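Local coordinates for insulinase family protease (Yersinia pestis, PDB 3GO9), which is predicted to be a protease of the insulinase (M16) family, whose members are typically zinc-dependent peptidases, at residues Glu169-Tyr174 against Val257-Glu262; Ala250-Glu255 against Asp438-Leu443; Leu271-Pro276 against Cys330-Asn335. All coordinates share one frame; numbering follows the deposited sequence.

Contact 1 of 3, residues Glu169-Tyr174 against Val257-Glu262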
loop_
_atom_site.group_PDB
_atom_site.type_symbol
_atom_site.label_atom_id
_atom_site.label_comp_id
_atom_site.label_asym_id
_atom_site.label_seq_id
_atom_site.Cartn_x
_atom_site.Cartn_y
_atom_site.Cartn_z
ATOM N N GLU A 169 -6.558 -0.654 15.933
ATOM C CA GLU A 169 -7.830 -0.130 15.412
ATOM C C GLU A 169 -8.926 -1.194 15.559
ATOM O O GLU A 169 -8.742 -2.287 15.071
ATOM C CB GLU A 169 -7.677 0.127 13.920
ATOM C CG GLU A 169 -7.648 1.528 13.461
ATOM C CD GLU A 169 -8.363 1.638 12.138
ATOM O OE1 GLU A 169 -7.856 1.077 11.138
ATOM O OE2 GLU A 169 -9.456 2.249 12.117
ATOM N N PRO A 170 -10.083 -0.868 16.200
ATOM C CA PRO A 170 -11.146 -1.896 16.181
ATOM C C PRO A 170 -11.571 -2.410 14.786
ATOM O O PRO A 170 -11.889 -3.608 14.628
ATOM C CB PRO A 170 -12.321 -1.186 16.853
ATOM C CG PRO A 170 -11.631 -0.264 17.864
ATOM C CD PRO A 170 -10.364 0.190 17.196
ATOM N N TRP A 171 -11.516 -1.558 13.785
ATOM C CA TRP A 171 -11.709 -2.012 12.408
ATOM C C TRP A 171 -10.726 -3.137 12.008
ATOM O O TRP A 171 -11.101 -4.136 11.396
ATOM C CB TRP A 171 -11.592 -0.878 11.409
ATOM C CG TRP A 171 -11.385 -1.325 10.033
ATOM C CD1 TRP A 171 -10.236 -1.215 9.333
ATOM C CD2 TRP A 171 -12.304 -2.053 9.179
ATOM N NE1 TRP A 171 -10.367 -1.795 8.111
ATOM C CE2 TRP A 171 -11.627 -2.300 7.973
ATOM C CE3 TRP A 171 -13.611 -2.512 9.322
ATOM C CZ2 TRP A 171 -12.207 -2.983 6.908
ATOM C CZ3 TRP A 171 -14.219 -3.197 8.227
ATOM C CH2 TRP A 171 -13.495 -3.421 7.042
ATOM N N TRP A 172 -9.443 -2.932 12.288
ATOM C CA TRP A 172 -8.474 -3.955 11.969
ATOM C C TRP A 172 -8.699 -5.252 12.734
ATOM O O TRP A 172 -8.647 -6.324 12.110
ATOM C CB TRP A 172 -7.034 -3.398 12.110
ATOM C CG TRP A 172 -6.009 -4.366 11.568
ATOM C CD1 TRP A 172 -5.014 -4.959 12.264
ATOM C CD2 TRP A 172 -5.900 -4.844 10.208
ATOM N NE1 TRP A 172 -4.289 -5.797 11.433
ATOM C CE2 TRP A 172 -4.806 -5.740 10.168
ATOM C CE3 TRP A 172 -6.605 -4.604 9.034
ATOM C CZ2 TRP A 172 -4.435 -6.398 9.011
ATOM C CZ3 TRP A 172 -6.203 -5.250 7.868
ATOM C CH2 TRP A 172 -5.152 -6.142 7.873
ATOM N N ARG A 173 -9.023 -5.153 14.011
ATOM C CA ARG A 173 -9.378 -6.311 14.845
ATOM C C ARG A 173 -10.543 -7.064 14.244
ATOM O O ARG A 173 -10.504 -8.290 14.125
ATOM C CB ARG A 173 -9.698 -5.934 16.294
ATOM C CG ARG A 173 -8.532 -5.370 17.054
ATOM C CD ARG A 173 -7.332 -6.285 16.997
ATOM N NE ARG A 173 -6.231 -5.756 17.775
ATOM C CZ ARG A 173 -4.999 -6.235 17.746
ATOM N NH1 ARG A 173 -4.698 -7.292 16.979
ATOM N NH2 ARG A 173 -4.064 -5.653 18.513
ATOM N N TYR A 174 -11.525 -6.342 13.748
ATOM C CA TYR A 174 -12.657 -7.009 13.067
ATOM C C TYR A 174 -12.222 -7.674 11.774
ATOM O O TYR A 174 -12.499 -8.845 11.535
ATOM C CB TYR A 174 -13.765 -5.974 12.801
ATOM C CG TYR A 174 -14.968 -6.567 12.130
ATOM C CD1 TYR A 174 -15.851 -7.399 12.828
ATOM C CD2 TYR A 174 -15.214 -6.366 10.814
ATOM C CE1 TYR A 174 -16.978 -7.950 12.230
ATOM C CE2 TYR A 174 -16.338 -6.947 10.185
ATOM C CZ TYR A 174 -17.202 -7.739 10.897
ATOM O OH TYR A 174 -18.285 -8.320 10.281
ATOM N N VAL A 257 -22.217 -4.235 10.860
ATOM C CA VAL A 257 -21.555 -4.250 12.152
ATOM C C VAL A 257 -21.332 -2.848 12.669
ATOM O O VAL A 257 -21.101 -1.936 11.903
ATOM C CB VAL A 257 -20.246 -4.984 12.048
ATOM C CG1 VAL A 257 -19.295 -4.258 11.111
ATOM C CG2 VAL A 257 -19.652 -5.198 13.432
ATOM N N SER A 258 -21.414 -2.703 13.991
ATOM C CA SER A 258 -21.030 -1.460 14.652
ATOM C C SER A 258 -19.733 -1.731 15.418
ATOM O O SER A 258 -19.594 -2.762 16.071
ATOM C CB SER A 258 -22.147 -0.945 15.591
ATOM O OG SER A 258 -21.715 0.232 16.323
ATOM N N LEU A 259 -18.799 -0.813 15.301
ATOM C CA LEU A 259 -17.503 -0.924 15.973
ATOM C C LEU A 259 -17.302 0.350 16.716
ATOM O O LEU A 259 -17.270 1.429 16.087
ATOM C CB LEU A 259 -16.401 -1.109 14.954
ATOM C CG LEU A 259 -16.608 -2.338 14.073
ATOM C CD1 LEU A 259 -15.582 -2.354 12.963
ATOM C CD2 LEU A 259 -16.543 -3.662 14.775
HETATM N N MSE A 260 -17.176 0.241 18.052
HETATM C CA MSE A 260 -16.841 1.407 18.881
HETATM C C MSE A 260 -15.395 1.749 18.684
HETATM O O MSE A 260 -14.541 0.863 18.700
HETATM C CB MSE A 260 -17.020 1.176 20.379
HETATM C CG MSE A 260 -16.450 2.349 21.216
HETATM SE SE MSE A 260 -14.657 2.191 22.010
HETATM C CE MSE A 260 -13.227 2.361 20.741
ATOM N N ASN A 261 -15.126 3.032 18.537
ATOM C CA ASN A 261 -13.816 3.539 18.282
ATOM C C ASN A 261 -13.523 4.709 19.229
ATOM O O ASN A 261 -14.326 5.630 19.359
ATOM C CB ASN A 261 -13.775 3.977 16.850
ATOM C CG ASN A 261 -12.449 4.534 16.465
ATOM O OD1 ASN A 261 -11.580 4.789 17.318
ATOM N ND2 ASN A 261 -12.278 4.768 15.171
ATOM N N GLU A 262 -12.353 4.692 19.878
ATOM C CA GLU A 262 -12.085 5.705 20.899
ATOM C C GLU A 262 -11.453 7.024 20.401
ATOM O O GLU A 262 -11.426 7.957 21.172
ATOM C CB GLU A 262 -11.393 5.109 22.144
ATOM C CG GLU A 262 -10.010 4.537 21.984
ATOM C CD GLU A 262 -9.612 3.710 23.208
ATOM O OE1 GLU A 262 -9.784 4.201 24.351
ATOM O OE2 GLU A 262 -9.146 2.563 23.029
#
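A short helix laid over the edge of a β-sheet brings P170, W171 and Y174 against V257, L259 and M260. The sheet is the five-stranded one in which strand 257-261 is outermost, and the two axes approach to 8.8 Å with their directions 138° apart. No hydrogen bond crosses the contact; the joint is made by apolar side chains from both elements. L259 is the central one. Its CG stands anti to the carbonyl carbon (chi1 -58°), and its methyl CD1 enters beside the first helical turn, 3.9 Å from W171 CA and 4.1 Å from Y174 CB. The same methyl meets the indole at its edge, near the ring plane, at W171 CE3. L259 CD2 is likewise close to Y174 CB. One turn along the helix, Y174 and V257 meet tip to tip. V257 CG1 sits 4.0 Å above the phenol plane, displaced toward the rim at CE2 and CZ, while V257 CG2 touches the ring at Y174 CE1, 4.0 Å away. At the N-terminal end of the helix, the ring of P170 rests on the backbone of the strand, with P170 CG 3.2 Å from M260 O. W171 also reaches V442 and M444 of strand 440-446, which extends the packing inward across the sheet, and Y174 touches P253. Helix 170-175, from the insulinase-like N-terminal part, thus packs on the edge strand of the second β-sheet, an interface consistent with the paired α/β domains of M16 peptidases.

Contact 2 of 3, residues Ala250-Glu255 against Asp438-Leu443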
loop_
_atom_site.group_PDB
_atom_site.type_symbol
_atom_site.label_atom_id
_atom_site.label_comp_id
_atom_site.label_asym_id
_atom_site.label_seq_id
_atom_site.Cartn_x
_atom_site.Cartn_y
_atom_site.Cartn_z
ATOM N N ALA A 250 -9.326 -13.299 5.310
ATOM C CA ALA A 250 -10.580 -13.968 4.918
ATOM C C ALA A 250 -11.505 -12.933 4.246
ATOM O O ALA A 250 -11.316 -11.685 4.376
ATOM C CB ALA A 250 -11.250 -14.533 6.100
ATOM N N PRO A 251 -12.525 -13.407 3.534
ATOM C CA PRO A 251 -13.463 -12.435 2.953
ATOM C C PRO A 251 -14.177 -11.663 4.062
ATOM O O PRO A 251 -14.382 -12.175 5.166
ATOM C CB PRO A 251 -14.481 -13.325 2.224
ATOM C CG PRO A 251 -13.729 -14.624 1.972
ATOM C CD PRO A 251 -12.839 -14.789 3.153
ATOM N N LEU A 252 -14.511 -10.410 3.769
ATOM C CA LEU A 252 -15.321 -9.614 4.665
ATOM C C LEU A 252 -16.696 -10.221 4.819
ATOM O O LEU A 252 -17.384 -10.426 3.825
ATOM C CB LEU A 252 -15.444 -8.215 4.125
ATOM C CG LEU A 252 -16.148 -7.197 5.007
ATOM C CD1 LEU A 252 -15.382 -6.775 6.278
ATOM C CD2 LEU A 252 -16.415 -5.974 4.132
ATOM N N PRO A 253 -17.138 -10.461 6.059
ATOM C CA PRO A 253 -18.510 -10.967 6.191
ATOM C C PRO A 253 -19.552 -9.982 5.718
ATOM O O PRO A 253 -19.335 -8.795 5.815
ATOM C CB PRO A 253 -18.674 -11.209 7.699
ATOM C CG PRO A 253 -17.358 -11.199 8.249
ATOM C CD PRO A 253 -16.464 -10.376 7.376
ATOM N N PRO A 254 -20.717 -10.486 5.263
ATOM C CA PRO A 254 -21.751 -9.620 4.731
ATOM C C PRO A 254 -22.596 -8.848 5.766
ATOM O O PRO A 254 -23.244 -7.839 5.422
ATOM C CB PRO A 254 -22.643 -10.599 3.967
ATOM C CG PRO A 254 -22.478 -11.889 4.677
ATOM C CD PRO A 254 -21.135 -11.895 5.313
ATOM N N GLU A 255 -22.594 -9.296 7.019
ATOM C CA GLU A 255 -23.474 -8.748 8.026
ATOM C C GLU A 255 -23.077 -7.299 8.407
ATOM O O GLU A 255 -21.879 -6.972 8.455
ATOM C CB GLU A 255 -23.481 -9.655 9.290
ATOM C CG GLU A 255 -24.091 -11.032 9.069
ATOM C CD GLU A 255 -23.136 -12.022 8.390
ATOM O OE1 GLU A 255 -21.908 -11.770 8.410
ATOM O OE2 GLU A 255 -23.621 -13.043 7.830
ATOM N N ASP A 438 -24.351 -6.542 -3.120
ATOM C CA ASP A 438 -24.768 -5.879 -1.881
ATOM C C ASP A 438 -23.534 -5.249 -1.226
ATOM O O ASP A 438 -22.503 -5.876 -1.148
ATOM C CB ASP A 438 -25.336 -6.897 -0.893
ATOM C CG ASP A 438 -26.683 -7.499 -1.334
ATOM O OD1 ASP A 438 -27.255 -7.095 -2.361
ATOM O OD2 ASP A 438 -27.155 -8.402 -0.613
ATOM N N THR A 439 -23.692 -4.033 -0.747
ATOM C CA THR A 439 -22.678 -3.444 0.111
ATOM C C THR A 439 -22.715 -4.106 1.490
ATOM O O THR A 439 -23.661 -4.837 1.863
ATOM C CB THR A 439 -22.881 -1.905 0.246
ATOM O OG1 THR A 439 -21.641 -1.322 0.646
ATOM C CG2 THR A 439 -23.986 -1.585 1.225
ATOM N N THR A 440 -21.630 -3.858 2.248
ATOM C CA THR A 440 -21.519 -4.234 3.624
ATOM C C THR A 440 -21.471 -2.967 4.439
ATOM O O THR A 440 -20.620 -2.115 4.167
ATOM C CB THR A 440 -20.281 -5.062 3.850
ATOM O OG1 THR A 440 -20.405 -6.279 3.083
ATOM C CG2 THR A 440 -20.101 -5.407 5.316
ATOM N N LEU A 441 -22.367 -2.843 5.407
ATOM C CA LEU A 441 -22.432 -1.643 6.246
ATOM C C LEU A 441 -21.545 -1.769 7.453
ATOM O O LEU A 441 -21.774 -2.618 8.328
ATOM C CB LEU A 441 -23.845 -1.321 6.702
ATOM C CG LEU A 441 -24.918 -1.194 5.648
ATOM C CD1 LEU A 441 -26.289 -0.857 6.316
ATOM C CD2 LEU A 441 -24.519 -0.158 4.627
ATOM N N VAL A 442 -20.578 -0.866 7.560
ATOM C CA VAL A 442 -19.669 -0.870 8.696
ATOM C C VAL A 442 -19.772 0.494 9.381
ATOM O O VAL A 442 -19.333 1.486 8.828
ATOM C CB VAL A 442 -18.248 -1.158 8.254
ATOM C CG1 VAL A 442 -17.327 -1.049 9.514
ATOM C CG2 VAL A 442 -18.134 -2.531 7.554
ATOM N N LEU A 443 -20.311 0.513 10.579
ATOM C CA LEU A 443 -20.550 1.774 11.311
ATOM C C LEU A 443 -19.521 1.880 12.403
ATOM O O LEU A 443 -19.536 1.053 13.322
ATOM C CB LEU A 443 -21.914 1.780 11.956
ATOM C CG LEU A 443 -22.240 3.092 12.698
ATOM C CD1 LEU A 443 -22.264 4.307 11.787
ATOM C CD2 LEU A 443 -23.525 2.946 13.411
HETATM O O HOH W 1 -18.921 -8.495 2.438
HETATM O O HOH W 2 -24.158 -5.049 5.584
HETATM O O HOH W 3 -23.719 -7.483 2.714
#
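P254 and T440 bring their backbones to 5.5 Å between CA atoms, where an irregular, proline-rich segment passes the start of strand 440-446 without a direct hydrogen bond to residues 438-443. T440 carries the side-chain part of the contact. Its CG2, anti to the backbone N, faces the loop backbone and lies 3.5 Å from P253 O and 3.9 Å from L252 CD2. L252 and T440 thus meet tip to tip. The hydroxyl, on the other branch, is linked through water 1, which donates to T440 OG1 at 2.7 Å and to L252 O at 2.8 Å. Residues 250-255 lead into the edge strand 257-261, which pairs in parallel with strand 440-446; L441 and V257 already share a backbone hydrogen bond just beyond the loop. Alongside, where the two segments make no direct bond, waters bridge residues 252-254 to 439-441. P254 O accepts hydrogen bonds from two of them. Water 2 donates to P254 O at 2.9 Å and accepts from L441 N at 2.8 Å, whereas water 3 donates to both P254 O and T439 O. L252 also packs on W171 and Y174 of helix 170-175, and L252 N bonds to D274 OD2 of strand 267-276.

Contact 3 of 3, residues Leu271-Pro276 against Cys330-Asn335. With ZN (zinc ion), chain E.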
loop_
_atom_site.group_PDB
_atom_site.type_symbol
_atom_site.label_atom_id
_atom_site.label_comp_id
_atom_site.label_asym_id
_atom_site.label_seq_id
_atom_site.Cartn_x
_atom_site.Cartn_y
_atom_site.Cartn_z
ATOM N N LEU A 271 -19.783 2.105 3.463
ATOM C CA LEU A 271 -20.446 1.182 2.547
ATOM C C LEU A 271 -19.290 0.520 1.829
ATOM O O LEU A 271 -18.570 1.165 1.024
ATOM C CB LEU A 271 -21.371 1.947 1.560
ATOM C CG LEU A 271 -22.369 2.937 2.152
ATOM C CD1 LEU A 271 -23.242 3.499 0.988
ATOM C CD2 LEU A 271 -23.248 2.392 3.245
HETATM N N MSE A 272 -19.078 -0.778 2.099
HETATM C CA MSE A 272 -17.849 -1.478 1.683
HETATM C C MSE A 272 -18.113 -2.601 0.738
HETATM O O MSE A 272 -19.099 -3.305 0.881
HETATM C CB MSE A 272 -17.127 -2.223 2.826
HETATM C CG MSE A 272 -17.287 -1.773 4.217
HETATM SE SE MSE A 272 -15.487 -1.712 4.828
HETATM C CE MSE A 272 -15.255 -0.152 3.733
ATOM N N TRP A 273 -17.187 -2.813 -0.182
ATOM C CA TRP A 273 -17.158 -4.025 -1.005
ATOM C C TRP A 273 -15.742 -4.626 -0.938
ATOM O O TRP A 273 -14.741 -3.902 -1.021
ATOM C CB TRP A 273 -17.490 -3.683 -2.455
ATOM C CG TRP A 273 -18.882 -3.230 -2.705
ATOM C CD1 TRP A 273 -19.903 -4.002 -3.161
ATOM C CD2 TRP A 273 -19.422 -1.910 -2.538
ATOM N NE1 TRP A 273 -21.057 -3.260 -3.280
ATOM C CE2 TRP A 273 -20.788 -1.969 -2.904
ATOM C CE3 TRP A 273 -18.909 -0.693 -2.060
ATOM C CZ2 TRP A 273 -21.637 -0.849 -2.847
ATOM C CZ3 TRP A 273 -19.769 0.427 -1.998
ATOM C CH2 TRP A 273 -21.118 0.326 -2.404
ATOM N N ASP A 274 -15.652 -5.953 -0.810
ATOM C CA ASP A 274 -14.409 -6.640 -0.607
ATOM C C ASP A 274 -14.464 -7.844 -1.551
ATOM O O ASP A 274 -15.484 -8.542 -1.594
ATOM C CB ASP A 274 -14.321 -7.074 0.845
ATOM C CG ASP A 274 -13.434 -8.289 1.033
ATOM O OD1 ASP A 274 -12.214 -8.096 1.059
ATOM O OD2 ASP A 274 -13.975 -9.404 1.162
ATOM N N THR A 275 -13.464 -7.989 -2.392
ATOM C CA THR A 275 -13.456 -9.088 -3.383
ATOM C C THR A 275 -12.032 -9.586 -3.590
ATOM O O THR A 275 -11.087 -8.886 -3.258
ATOM C CB THR A 275 -13.990 -8.609 -4.747
ATOM O OG1 THR A 275 -13.172 -7.536 -5.196
ATOM C CG2 THR A 275 -15.425 -8.152 -4.646
ATOM N N PRO A 276 -11.870 -10.816 -4.103
ATOM C CA PRO A 276 -10.522 -11.282 -4.372
ATOM C C PRO A 276 -9.879 -10.443 -5.469
ATOM O O PRO A 276 -10.566 -10.100 -6.420
ATOM C CB PRO A 276 -10.730 -12.698 -4.921
ATOM C CG PRO A 276 -12.090 -13.087 -4.603
ATOM C CD PRO A 276 -12.884 -11.868 -4.295
ATOM N N CYS A 330 -13.200 -1.586 -1.713
ATOM C CA CYS A 330 -13.588 -0.279 -2.201
ATOM C C CYS A 330 -14.674 0.199 -1.135
ATOM O O CYS A 330 -15.558 -0.551 -0.704
ATOM C CB CYS A 330 -13.850 -0.283 -3.792
ATOM S SG CYS A 330 -12.281 -0.365 -5.227
ATOM N N ALA A 331 -14.527 1.430 -0.676
ATOM C CA ALA A 331 -15.393 1.976 0.362
ATOM C C ALA A 331 -15.860 3.400 0.067
ATOM O O ALA A 331 -15.069 4.230 -0.397
ATOM C CB ALA A 331 -14.663 1.977 1.722
ATOM N N ILE A 332 -17.117 3.674 0.397
ATOM C CA ILE A 332 -17.675 5.034 0.494
ATOM C C ILE A 332 -17.858 5.307 1.949
ATOM O O ILE A 332 -18.576 4.601 2.643
ATOM C CB ILE A 332 -19.035 5.172 -0.223
ATOM C CG1 ILE A 332 -18.872 4.666 -1.638
ATOM C CG2 ILE A 332 -19.565 6.604 -0.030
ATOM C CD1 ILE A 332 -20.167 4.436 -2.397
ATOM N N HIS A 333 -17.228 6.386 2.421
ATOM C CA HIS A 333 -17.311 6.736 3.810
ATOM C C HIS A 333 -18.195 7.955 4.013
ATOM O O HIS A 333 -18.016 9.000 3.363
ATOM C CB HIS A 333 -15.944 7.112 4.346
ATOM C CG HIS A 333 -14.914 6.053 4.192
ATOM N ND1 HIS A 333 -15.009 4.836 4.821
ATOM C CD2 HIS A 333 -13.704 6.077 3.582
ATOM C CE1 HIS A 333 -13.923 4.132 4.569
ATOM N NE2 HIS A 333 -13.122 4.855 3.810
ATOM N N LEU A 334 -19.153 7.823 4.916
ATOM C CA LEU A 334 -20.037 8.896 5.290
ATOM C C LEU A 334 -19.700 9.316 6.685
ATOM O O LEU A 334 -20.040 8.654 7.642
ATOM C CB LEU A 334 -21.504 8.442 5.264
ATOM C CG LEU A 334 -22.192 8.127 3.954
ATOM C CD1 LEU A 334 -21.539 6.961 3.213
ATOM C CD2 LEU A 334 -23.697 7.864 4.220
ATOM N N ASN A 335 -19.062 10.483 6.812
ATOM C CA ASN A 335 -18.702 10.982 8.134
ATOM C C ASN A 335 -19.822 11.913 8.579
ATOM O O ASN A 335 -20.133 12.893 7.881
ATOM C CB ASN A 335 -17.339 11.705 8.109
ATOM C CG ASN A 335 -16.929 12.237 9.486
ATOM O OD1 ASN A 335 -16.434 11.486 10.346
ATOM N ND2 ASN A 335 -17.189 13.522 9.718
HETATM ZN ZN ZN E . -11.214 4.025 3.308
HETATM O O HOH W 4 -11.095 2.055 3.958
HETATM O O HOH W 5 -9.874 5.100 4.511
#
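A zinc ion bound at the surface of the sheet marks this pairing of L271, M272 and W273 with C330, A331 and I332, since H333, next along the second strand, gives its NE2 to the metal at 2.1 Å. Waters 4 and 5 are bound at the same distance, and D320 of the neighbouring strand 316-324 also binds. The other imidazole nitrogen, ND1, is hydrogen-bonded to S270, a second-shell contact that would help fix the rotation of the ring.

The strands run antiparallel, 172° between their directions. L271 and I332 form one hydrogen-bonded pair: L271 N to I332 O is 2.9 Å and nearly straight at 170°, and the return bond from I332 N to L271 O is 3.0 Å. W273 and C330 form the other, with W273 N 2.8 Å from C330 O. Between them M272 and A331 are a non-hydrogen-bonded pair; beside it A331 CA makes a CA-H...O contact of 3.3 Å to L271 O.

L271, W273, C330 and I332 occupy one face. The indole of W273 turns its edge to the partner strand: CE3 lies 3.6 Å from C330 O, which is in the ring plane, and CZ3 meets I332 CD1 at 4.0 Å, the two side chains crossing obliquely. L271 packs through CG on CD1 of L334. Helices 283-309 and 341-358 cover this side, I332 touching both, and C330 is tied by a disulfide to C321. M272, A331 and H333 lie on the other face, where the metal sits. Helices packed on one face of the sheet are consistent with the two-layer α/β fold of M16 domains.

In the fold
The three contacts work inward across one five-stranded sheet. Contact 1 is a surface joint at its outermost strand, 257-261, made by apolar side chains of a helix from the N-terminal part of the chain. Contact 2, partly buried, lies where the loop feeding that strand passes strand 440-446, and water rather than direct bonding joins the backbones. Contact 3 is buried and depends on direct backbone bonds between strands 267-276 and 327-336. L443 bonds to V257 and L259, linking contacts 1 and 2, while T440 bonds to M272, linking 2 and 3. Contacts 1 and 3 are related through the sheet they share, with strand 440-446 between them.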